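Local coordinates for protein TRAP dicarboxylate transporter-DctP subunit (Desulfovibrio desulfuricans subsp. desulfuricans, PDB 4NHB) that binds sn-glycerol-3-phosphate and, as the periplasmic solute-binding subunit of a TRAP transporter, probably hands it to the membrane components for uptake, at residues A[142-153]-A[229-240]; A[194-202]-A[215-225]. All coordinates share one frame; numbering follows the deposited sequence.

Interaction 1 of 2, residues A[142-153]-A[229-240]; sequences TLNAFPLGFRHF and SLSGHILVIHSL. With G3P (sn-glycerol-3-phosphate), chain P.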
loop_
_atom_site.group_PDB
_atom_site.type_symbol
_atom_site.label_atom_id
_atom_site.label_comp_id
_atom_site.label_asym_id
_atom_site.label_seq_id
_atom_site.Cartn_x
_atom_site.Cartn_y
_atom_site.Cartn_z
ATOM N N THR A 142 2.520 9.163 -10.884
ATOM C CA THR A 142 2.182 7.830 -10.418
ATOM C C THR A 142 2.174 6.843 -11.590
ATOM O O THR A 142 1.341 6.962 -12.488
ATOM C CB THR A 142 0.792 7.910 -9.781
ATOM O OG1 THR A 142 0.771 9.007 -8.840
ATOM C CG2 THR A 142 0.437 6.613 -9.071
ATOM N N LEU A 143 3.085 5.880 -11.610
ATOM C CA LEU A 143 3.255 5.038 -12.808
ATOM C C LEU A 143 2.397 3.778 -12.824
ATOM O O LEU A 143 2.195 3.163 -13.879
ATOM C CB LEU A 143 4.723 4.643 -12.977
ATOM C CG LEU A 143 5.729 5.747 -13.359
ATOM C CD1 LEU A 143 7.178 5.217 -13.315
ATOM C CD2 LEU A 143 5.406 6.332 -14.741
ATOM N N ASN A 144 1.943 3.329 -11.660
ATOM C CA ASN A 144 1.135 2.135 -11.635
ATOM C C ASN A 144 0.375 2.039 -10.312
ATOM O O ASN A 144 0.431 2.964 -9.490
ATOM C CB ASN A 144 2.016 0.897 -11.899
ATOM C CG ASN A 144 3.074 0.645 -10.812
ATOM O OD1 ASN A 144 3.074 1.269 -9.745
ATOM N ND2 ASN A 144 4.011 -0.247 -11.120
ATOM N N ALA A 145 -0.339 0.938 -10.126
ATOM C CA ALA A 145 -0.986 0.603 -8.852
ATOM C C ALA A 145 -0.968 -0.925 -8.695
ATOM O O ALA A 145 -1.175 -1.649 -9.654
ATOM C CB ALA A 145 -2.374 1.122 -8.829
ATOM N N PHE A 146 -0.683 -1.423 -7.497
ATOM C CA PHE A 146 -0.585 -2.841 -7.323
ATOM C C PHE A 146 -0.851 -3.133 -5.861
ATOM O O PHE A 146 -0.684 -2.259 -4.993
ATOM C CB PHE A 146 0.783 -3.360 -7.795
ATOM C CG PHE A 146 1.972 -2.711 -7.108
ATOM C CD1 PHE A 146 2.418 -3.154 -5.876
ATOM C CD2 PHE A 146 2.636 -1.635 -7.694
ATOM C CE1 PHE A 146 3.513 -2.542 -5.255
ATOM C CE2 PHE A 146 3.722 -1.030 -7.079
ATOM C CZ PHE A 146 4.159 -1.484 -5.859
ATOM N N PRO A 147 -1.281 -4.353 -5.563
ATOM C CA PRO A 147 -1.678 -4.566 -4.170
ATOM C C PRO A 147 -0.521 -5.086 -3.289
ATOM O O PRO A 147 0.398 -5.758 -3.776
ATOM C CB PRO A 147 -2.717 -5.673 -4.286
ATOM C CG PRO A 147 -2.235 -6.493 -5.495
ATOM C CD PRO A 147 -1.640 -5.477 -6.441
ATOM N N LEU A 148 -0.624 -4.831 -1.994
ATOM C CA LEU A 148 0.172 -5.519 -0.981
ATOM C C LEU A 148 -0.704 -6.543 -0.247
ATOM O O LEU A 148 -0.188 -7.475 0.376
ATOM C CB LEU A 148 0.831 -4.520 -0.001
ATOM C CG LEU A 148 2.194 -3.886 -0.395
ATOM C CD1 LEU A 148 2.200 -3.254 -1.745
ATOM C CD2 LEU A 148 2.719 -2.912 0.659
ATOM N N GLY A 149 -2.013 -6.372 -0.358
ATOM C CA GLY A 149 -2.951 -7.325 0.179
ATOM C C GLY A 149 -3.939 -6.730 1.152
ATOM O O GLY A 149 -3.709 -5.668 1.717
ATOM N N PHE A 150 -5.053 -7.438 1.356
ATOM C CA PHE A 150 -6.029 -7.068 2.333
ATOM C C PHE A 150 -5.474 -7.093 3.758
ATOM O O PHE A 150 -4.674 -7.955 4.098
ATOM C CB PHE A 150 -7.254 -7.991 2.229
ATOM C CG PHE A 150 -8.158 -7.654 1.046
ATOM C CD1 PHE A 150 -9.082 -6.606 1.125
ATOM C CD2 PHE A 150 -8.051 -8.368 -0.135
ATOM C CE1 PHE A 150 -9.913 -6.291 0.030
ATOM C CE2 PHE A 150 -8.875 -8.057 -1.241
ATOM C CZ PHE A 150 -9.799 -7.028 -1.154
ATOM N N ARG A 151 -5.918 -6.133 4.576
ATOM C CA ARG A 151 -5.410 -6.029 5.962
ATOM C C ARG A 151 -6.233 -6.918 6.886
ATOM O O ARG A 151 -7.462 -6.912 6.816
ATOM C CB ARG A 151 -5.453 -4.580 6.471
ATOM C CG ARG A 151 -4.760 -3.554 5.520
ATOM C CD ARG A 151 -4.588 -2.171 6.160
ATOM N NE ARG A 151 -3.551 -2.158 7.188
ATOM C CZ ARG A 151 -2.370 -1.553 7.085
ATOM N NH1 ARG A 151 -1.496 -1.648 8.066
ATOM N NH2 ARG A 151 -2.042 -0.850 6.014
ATOM N N HIS A 152 -5.535 -7.661 7.741
ATOM C CA HIS A 152 -6.127 -8.548 8.740
ATOM C C HIS A 152 -5.543 -8.203 10.107
ATOM O O HIS A 152 -4.374 -7.780 10.196
ATOM C CB HIS A 152 -5.804 -10.001 8.392
ATOM C CG HIS A 152 -6.249 -10.380 7.019
ATOM N ND1 HIS A 152 -7.551 -10.216 6.607
ATOM C CD2 HIS A 152 -5.571 -10.865 5.949
ATOM C CE1 HIS A 152 -7.668 -10.620 5.355
ATOM N NE2 HIS A 152 -6.476 -11.007 4.924
ATOM N N PHE A 153 -6.337 -8.385 11.157
ATOM C CA PHE A 153 -5.873 -8.069 12.511
ATOM C C PHE A 153 -4.867 -9.088 13.014
ATOM O O PHE A 153 -4.965 -10.269 12.708
ATOM C CB PHE A 153 -7.052 -7.958 13.489
ATOM C CG PHE A 153 -7.900 -6.776 13.233
ATOM C CD1 PHE A 153 -7.499 -5.537 13.652
ATOM C CD2 PHE A 153 -9.085 -6.897 12.519
ATOM C CE1 PHE A 153 -8.262 -4.417 13.395
ATOM C CE2 PHE A 153 -9.844 -5.797 12.247
ATOM C CZ PHE A 153 -9.437 -4.547 12.696
ATOM N N SER A 229 -7.131 -12.202 12.980
ATOM C CA SER A 229 -8.548 -12.250 12.596
ATOM C C SER A 229 -8.714 -11.667 11.191
ATOM O O SER A 229 -8.288 -10.557 10.910
ATOM C CB SER A 229 -9.453 -11.534 13.604
ATOM O OG SER A 229 -9.601 -12.278 14.821
ATOM N N LEU A 230 -9.303 -12.456 10.308
ATOM C CA LEU A 230 -9.516 -12.032 8.940
ATOM C C LEU A 230 -10.610 -11.009 8.914
ATOM O O LEU A 230 -11.698 -11.247 9.402
ATOM C CB LEU A 230 -9.873 -13.231 8.079
ATOM C CG LEU A 230 -8.756 -14.266 8.073
ATOM C CD1 LEU A 230 -9.088 -15.426 7.150
ATOM C CD2 LEU A 230 -7.423 -13.644 7.680
ATOM N N SER A 231 -10.297 -9.834 8.390
ATOM C CA SER A 231 -11.269 -8.786 8.176
ATOM C C SER A 231 -11.237 -8.254 6.729
ATOM O O SER A 231 -12.243 -8.295 6.017
ATOM C CB SER A 231 -10.952 -7.712 9.190
ATOM O OG SER A 231 -11.595 -6.485 8.940
ATOM N N GLY A 232 -10.085 -7.759 6.293
ATOM C CA GLY A 232 -9.917 -7.289 4.931
ATOM C C GLY A 232 -10.673 -6.007 4.717
ATOM O O GLY A 232 -11.188 -5.765 3.651
ATOM N N HIS A 233 -10.723 -5.189 5.765
ATOM C CA HIS A 233 -11.416 -3.918 5.768
ATOM C C HIS A 233 -10.808 -2.903 4.823
ATOM O O HIS A 233 -11.489 -1.983 4.364
ATOM C CB HIS A 233 -11.405 -3.359 7.167
ATOM C CG HIS A 233 -10.095 -3.538 7.863
ATOM N ND1 HIS A 233 -9.709 -4.735 8.422
ATOM C CD2 HIS A 233 -9.084 -2.667 8.104
ATOM C CE1 HIS A 233 -8.511 -4.602 8.967
ATOM N NE2 HIS A 233 -8.108 -3.360 8.786
ATOM N N ILE A 234 -9.506 -3.046 4.578
ATOM C CA ILE A 234 -8.796 -2.231 3.588
ATOM C C ILE A 234 -7.858 -3.126 2.744
ATOM O O ILE A 234 -7.241 -4.037 3.278
ATOM C CB ILE A 234 -7.930 -1.209 4.261
ATOM C CG1 ILE A 234 -8.786 -0.102 4.874
ATOM C CG2 ILE A 234 -6.931 -0.593 3.253
ATOM C CD1 ILE A 234 -8.054 0.765 5.808
ATOM N N LEU A 235 -7.752 -2.823 1.458
ATOM C CA LEU A 235 -6.768 -3.458 0.571
ATOM C C LEU A 235 -5.631 -2.466 0.373
ATOM O O LEU A 235 -5.837 -1.378 -0.127
ATOM C CB LEU A 235 -7.420 -3.797 -0.769
ATOM C CG LEU A 235 -6.473 -4.128 -1.920
ATOM C CD1 LEU A 235 -5.604 -5.377 -1.601
ATOM C CD2 LEU A 235 -7.263 -4.327 -3.205
ATOM N N VAL A 236 -4.430 -2.829 0.806
ATOM C CA VAL A 236 -3.311 -1.962 0.597
ATOM C C VAL A 236 -2.911 -1.924 -0.879
ATOM O O VAL A 236 -2.719 -2.949 -1.524
ATOM C CB VAL A 236 -2.096 -2.361 1.503
ATOM C CG1 VAL A 236 -0.865 -1.444 1.302
ATOM C CG2 VAL A 236 -2.510 -2.361 2.965
ATOM N N ILE A 237 -2.810 -0.702 -1.389
ATOM C CA ILE A 237 -2.409 -0.444 -2.776
ATOM C C ILE A 237 -1.198 0.486 -2.763
ATOM O O ILE A 237 -1.251 1.573 -2.180
ATOM C CB ILE A 237 -3.542 0.249 -3.540
ATOM C CG1 ILE A 237 -4.771 -0.676 -3.663
ATOM C CG2 ILE A 237 -3.060 0.729 -4.919
ATOM C CD1 ILE A 237 -4.580 -1.882 -4.609
ATOM N N HIS A 238 -0.087 0.066 -3.370
ATOM C CA HIS A 238 1.053 0.971 -3.567
ATOM C C HIS A 238 1.321 1.295 -5.037
ATOM O O HIS A 238 0.700 0.728 -5.929
ATOM C CB HIS A 238 2.289 0.365 -2.926
ATOM C CG HIS A 238 2.337 0.533 -1.445
ATOM N ND1 HIS A 238 3.518 0.481 -0.745
ATOM C CD2 HIS A 238 1.358 0.761 -0.527
ATOM C CE1 HIS A 238 3.277 0.661 0.544
ATOM N NE2 HIS A 238 1.975 0.816 0.708
ATOM N N SER A 239 2.252 2.205 -5.282
ATOM C CA SER A 239 2.637 2.616 -6.636
ATOM C C SER A 239 4.101 2.865 -6.723
ATOM O O SER A 239 4.752 3.133 -5.725
ATOM C CB SER A 239 1.942 3.906 -7.070
ATOM O OG SER A 239 0.564 3.795 -6.876
ATOM N N LEU A 240 4.621 2.790 -7.936
ATOM C CA LEU A 240 5.936 3.335 -8.221
ATOM C C LEU A 240 5.730 4.781 -8.670
ATOM O O LEU A 240 4.921 5.066 -9.575
ATOM C CB LEU A 240 6.668 2.548 -9.316
ATOM C CG LEU A 240 6.850 1.040 -9.092
ATOM C CD1 LEU A 240 7.619 0.457 -10.269
ATOM C CD2 LEU A 240 7.561 0.746 -7.774
HETATM O O1 G3P P . -0.520 2.473 1.751
HETATM C C1 G3P P . -0.407 2.792 3.106
HETATM C C2 G3P P . 0.196 1.610 3.876
HETATM O O2 G3P P . 1.455 1.307 3.338
HETATM C C3 G3P P . 0.335 1.985 5.360
HETATM O O1P G3P P . 0.298 0.824 6.126
HETATM O O4P G3P P . 2.365 -0.205 5.353
HETATM O O2P G3P P . 2.438 1.344 7.371
HETATM O O3P G3P P . 1.434 -0.928 7.588
HETATM P P G3P P . 1.725 0.232 6.641
#

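Interaction 2 of 2, residues A[194-202]-A[215-225]; sequences FAEVPGALD and DIVSLKMYEIT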
loop_
_atom_site.group_PDB
_atom_site.type_symbol
_atom_site.label_atom_id
_atom_site.label_comp_id
_atom_site.label_asym_id
_atom_site.label_seq_id
_atom_site.Cartn_x
_atom_site.Cartn_y
_atom_site.Cartn_z
ATOM N N PHE A 194 5.789 2.218 9.617
ATOM C CA PHE A 194 6.004 0.788 9.510
ATOM C C PHE A 194 7.378 0.322 10.045
ATOM O O PHE A 194 7.501 -0.726 10.694
ATOM C CB PHE A 194 5.875 0.380 8.052
ATOM C CG PHE A 194 5.905 -1.093 7.864
ATOM C CD1 PHE A 194 4.827 -1.857 8.290
ATOM C CD2 PHE A 194 7.013 -1.721 7.306
ATOM C CE1 PHE A 194 4.846 -3.241 8.148
ATOM C CE2 PHE A 194 7.043 -3.105 7.172
ATOM C CZ PHE A 194 5.967 -3.855 7.579
ATOM N N ALA A 195 8.407 1.106 9.742
ATOM C CA ALA A 195 9.765 0.801 10.150
ATOM C C ALA A 195 9.883 0.576 11.669
ATOM O O ALA A 195 10.751 -0.169 12.112
ATOM C CB ALA A 195 10.701 1.905 9.709
ATOM N N GLU A 196 8.992 1.181 12.456
ATOM C CA GLU A 196 9.086 1.105 13.923
ATOM C C GLU A 196 8.307 -0.111 14.479
ATOM O O GLU A 196 8.289 -0.373 15.704
ATOM C CB GLU A 196 8.586 2.428 14.548
ATOM C CG GLU A 196 9.538 3.629 14.334
ATOM C CD GLU A 196 8.964 4.964 14.833
ATOM O OE1 GLU A 196 8.067 4.934 15.703
ATOM O OE2 GLU A 196 9.405 6.042 14.358
ATOM N N VAL A 197 7.633 -0.823 13.580
ATOM C CA VAL A 197 6.700 -1.861 14.005
ATOM C C VAL A 197 7.427 -3.015 14.689
ATOM O O VAL A 197 6.962 -3.517 15.723
ATOM C CB VAL A 197 5.841 -2.386 12.850
ATOM C CG1 VAL A 197 5.147 -3.715 13.225
ATOM C CG2 VAL A 197 4.762 -1.343 12.465
ATOM N N PRO A 198 8.564 -3.443 14.114
ATOM C CA PRO A 198 9.272 -4.571 14.746
ATOM C C PRO A 198 9.708 -4.249 16.204
ATOM O O PRO A 198 9.435 -5.013 17.149
ATOM C CB PRO A 198 10.459 -4.793 13.815
ATOM C CG PRO A 198 10.002 -4.200 12.468
ATOM C CD PRO A 198 9.219 -3.004 12.861
ATOM N N GLY A 199 10.342 -3.107 16.411
ATOM C CA GLY A 199 10.676 -2.702 17.775
ATOM C C GLY A 199 9.436 -2.584 18.671
ATOM O O GLY A 199 9.469 -2.942 19.859
ATOM N N ALA A 200 8.323 -2.090 18.119
ATOM C CA ALA A 200 7.145 -1.841 18.939
ATOM C C ALA A 200 6.595 -3.172 19.442
ATOM O O ALA A 200 6.231 -3.327 20.624
ATOM C CB ALA A 200 6.110 -1.098 18.149
ATOM N N LEU A 201 6.537 -4.138 18.532
ATOM C CA LEU A 201 6.204 -5.509 18.900
ATOM C C LEU A 201 7.148 -6.043 19.962
ATOM O O LEU A 201 6.699 -6.516 21.024
ATOM C CB LEU A 201 6.258 -6.416 17.669
ATOM C CG LEU A 201 5.031 -6.249 16.765
ATOM C CD1 LEU A 201 5.242 -7.060 15.494
ATOM C CD2 LEU A 201 3.726 -6.670 17.494
ATOM N N ASP A 202 8.449 -5.968 19.690
ATOM C CA ASP A 202 9.476 -6.463 20.636
ATOM C C ASP A 202 9.407 -5.781 22.000
ATOM O O ASP A 202 9.728 -6.415 23.011
ATOM C CB ASP A 202 10.904 -6.239 20.121
ATOM C CG ASP A 202 11.297 -7.192 19.010
ATOM O OD1 ASP A 202 10.627 -8.229 18.812
ATOM O OD2 ASP A 202 12.302 -6.890 18.342
ATOM N N ASP A 215 3.053 -8.750 5.241
ATOM C CA ASP A 215 3.800 -8.036 6.274
ATOM C C ASP A 215 3.781 -8.822 7.579
ATOM O O ASP A 215 4.806 -8.942 8.273
ATOM C CB ASP A 215 3.226 -6.616 6.443
ATOM C CG ASP A 215 3.599 -5.680 5.303
ATOM O OD1 ASP A 215 4.473 -6.074 4.491
ATOM O OD2 ASP A 215 3.007 -4.540 5.237
ATOM N N ILE A 216 2.637 -9.421 7.893
ATOM C CA ILE A 216 2.541 -10.219 9.101
ATOM C C ILE A 216 3.526 -11.377 9.069
ATOM O O ILE A 216 4.175 -11.645 10.072
ATOM C CB ILE A 216 1.123 -10.757 9.296
ATOM C CG1 ILE A 216 0.191 -9.622 9.668
ATOM C CG2 ILE A 216 1.110 -11.862 10.326
ATOM C CD1 ILE A 216 -1.276 -9.959 9.453
ATOM N N VAL A 217 3.662 -12.054 7.923
ATOM C CA VAL A 217 4.598 -13.161 7.829
ATOM C C VAL A 217 6.041 -12.680 7.713
ATOM O O VAL A 217 6.939 -13.217 8.347
ATOM C CB VAL A 217 4.251 -14.083 6.640
ATOM C CG1 VAL A 217 5.466 -14.938 6.224
ATOM C CG2 VAL A 217 3.050 -14.932 7.020
ATOM N N SER A 218 6.249 -11.651 6.905
ATOM C CA SER A 218 7.568 -11.107 6.711
ATOM C C SER A 218 8.210 -10.671 8.012
ATOM O O SER A 218 9.402 -10.941 8.222
ATOM C CB SER A 218 7.545 -9.949 5.714
ATOM O OG SER A 218 8.832 -9.425 5.625
ATOM N N LEU A 219 7.447 -10.018 8.888
ATOM C CA LEU A 219 8.001 -9.581 10.169
ATOM C C LEU A 219 7.842 -10.619 11.275
ATOM O O LEU A 219 8.199 -10.380 12.433
ATOM C CB LEU A 219 7.371 -8.252 10.598
ATOM C CG LEU A 219 7.976 -6.956 10.001
ATOM C CD1 LEU A 219 7.918 -6.942 8.455
ATOM C CD2 LEU A 219 7.240 -5.753 10.575
ATOM N N LYS A 220 7.321 -11.776 10.895
ATOM C CA LYS A 220 7.060 -12.869 11.821
ATOM C C LYS A 220 6.282 -12.376 13.044
ATOM O O LYS A 220 6.601 -12.693 14.187
ATOM C CB LYS A 220 8.368 -13.554 12.222
ATOM C CG LYS A 220 9.122 -14.158 11.028
ATOM C CD LYS A 220 10.366 -14.914 11.462
ATOM C CE LYS A 220 11.181 -15.378 10.261
ATOM N NZ LYS A 220 11.683 -14.244 9.423
ATOM N N MET A 221 5.239 -11.613 12.774
ATOM C CA MET A 221 4.428 -11.003 13.820
ATOM C C MET A 221 3.741 -12.062 14.680
ATOM O O MET A 221 3.511 -11.848 15.881
ATOM C CB MET A 221 3.389 -10.090 13.199
ATOM C CG MET A 221 3.969 -8.869 12.395
ATOM S SD MET A 221 2.624 -7.689 12.101
ATOM C CE MET A 221 3.314 -6.485 10.916
ATOM N N TYR A 222 3.440 -13.203 14.064
ATOM C CA TYR A 222 2.651 -14.272 14.712
ATOM C C TYR A 222 3.409 -14.943 15.860
ATOM O O TYR A 222 2.795 -15.569 16.702
ATOM C CB TYR A 222 2.188 -15.317 13.685
ATOM C CG TYR A 222 3.305 -15.870 12.843
ATOM C CD1 TYR A 222 4.094 -16.912 13.317
ATOM C CD2 TYR A 222 3.579 -15.356 11.576
ATOM C CE1 TYR A 222 5.116 -17.419 12.578
ATOM C CE2 TYR A 222 4.606 -15.864 10.824
ATOM C CZ TYR A 222 5.379 -16.904 11.337
ATOM O OH TYR A 222 6.423 -17.442 10.616
ATOM N N GLU A 223 4.724 -14.745 15.915
ATOM C CA GLU A 223 5.551 -15.175 17.041
ATOM C C GLU A 223 5.292 -14.387 18.334
ATOM O O GLU A 223 5.648 -14.837 19.418
ATOM C CB GLU A 223 7.037 -15.032 16.687
ATOM C CG GLU A 223 7.564 -16.148 15.783
ATOM C CD GLU A 223 9.014 -15.967 15.393
ATOM O OE1 GLU A 223 9.632 -14.931 15.742
ATOM O OE2 GLU A 223 9.539 -16.871 14.710
ATOM N N ILE A 224 4.726 -13.194 18.203
ATOM C CA ILE A 224 4.483 -12.302 19.337
ATOM C C ILE A 224 2.985 -12.063 19.506
ATOM O O ILE A 224 2.462 -12.035 20.617
ATOM C CB ILE A 224 5.254 -10.962 19.134
ATOM C CG1 ILE A 224 6.752 -11.237 19.188
ATOM C CG2 ILE A 224 4.889 -9.942 20.176
ATOM C CD1 ILE A 224 7.601 -10.109 18.668
ATOM N N THR A 225 2.295 -11.890 18.385
ATOM C CA THR A 225 0.856 -11.669 18.355
ATOM C C THR A 225 0.250 -12.776 17.512
ATOM O O THR A 225 0.056 -12.617 16.313
ATOM C CB THR A 225 0.517 -10.328 17.692
ATOM O OG1 THR A 225 1.192 -10.220 16.414
ATOM C CG2 THR A 225 0.966 -9.185 18.572
#

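Interaction 1 of 2, residues A[142-153]-A[229-240]
Ser229 pairs with Phe153 through two backbone bonds, its N to Phe153 O and its O taking Phe153 N. Leu230 then lays CD2 over the centre of the His152 imidazole, 3.5 Å from the ring centroid, while Ser231 N gives a long bond of 3.3 Å to His152 ND1, close to the ring plane. Gly232, at positive phi, turns the chain and sends its N to Arg151 O. The His233 ring lies near parallel to that of Phe153 (23°) but slid aside with little overlap, and its NE2 bonds to Asp210. Ile234 O receives Arg151 N, and Leu235 CB sits over one face of the Phe150 ring, 3.6 Å from Phe150 CE1. The two chains pair antiparallel in the mixed sheet of this periplasmic-binding-protein fold, with a beta bulge between Pro147 and Gly149. Val236 CG2 packs on the Arg151 chain, which bends at chi3 (73°) and bonds the phosphate end of sn-glycerol-3-phosphate through NH2 to O1P (2.9 Å) and NH1 to O3P; Asp210 takes NE in a salt bridge. Past Ile237, the His238 ring carries Leu148 CD2 over one face, its NE2 and the ligand hydroxyl O2 share a 2.7 Å hydrogen bond, and Glu43 bonds ND1. Ser239 OG donates to Asn144 O (2.7 Å). Leu240 N reaches Asn144 OD1 (2.8 Å) almost straight, at 168°, and Leu240 O accepts Leu143 N.

Interaction 2 of 2, residues A[194-202]-A[215-225]
Leu219 meets Phe194, Val197 and Pro198 with its two methyls, in an apolar contact that has no hydrogen bond between the two segments. Leu219 CD1 lies 3.8 Å from Phe194 CZ, coming from the opposite direction. Leu219 CD2 rests against the proline ring, 3.7 Å from Pro198 CG, and also touches Val197 CG1. The same Val197 methyl meets Met221 CE at 4.0 Å, at the end of an extended chain that crosses the valine at about a right angle. One turn further on, Leu201 divides its branches: CD1 packs on Met221 CG (3.8 Å), CD2 on Thr225 CG2 (3.9 Å), and CB faces the CD1 methyl of Ile224. Ile224 CD1 also lies 3.6 Å from Asp202 OD1.

Polar groups flank it. The Asp215 carboxylate sits by the far end of the Phe194 ring, OD2 3.7 Å from CE1, with the two planes 39° apart. Chi1 at -173° puts Phe194 CG anti to its backbone N, extending the ring towards Asp215. Lys37, a ligand-binding residue, makes a salt bridge to Asp215 OD2 and a cation-pi contact with Phe194, which itself touches the bound sn-glycerol-3-phosphate.

Lys220 at positive phi closes helix 213-218 in a Schellman motif. Met221 O accepts from Ile224 N, Thr225 N and Thr225 OG1. The contact joins helix 197-203 and the turn that leads into it to the end of helix 213-218 and the 3-10 turn 221-223 after it; Phe194 and Val197 touch Arg171 of strand 169-172, while Met221 and Thr225 rest on Tyr154 of strand 146-155.

In the fold
Interaction 1 lies about 5 Å from the centre of the chain, and interaction 2 about 17 Å from that centre; both are mainly buried, although 2 reaches an exposed edge at Asp202. Backbone hydrogen bonding between strands dominates the first, whereas the second is side-chain packing between a short helix and the end of another with the turn that follows it. Segments 194-202 and 215-225 are nested in the loop that interaction 1 closes, and the two contacts touch where His152 O meets Ile216 CD1 at 3.9 Å. They share the ligand: interaction 1 offers Arg151 and His238 as hydrogen-bonding partners, while interaction 2 adds the Phe194 ring and, through Asp215, a salt bridge to Lys37.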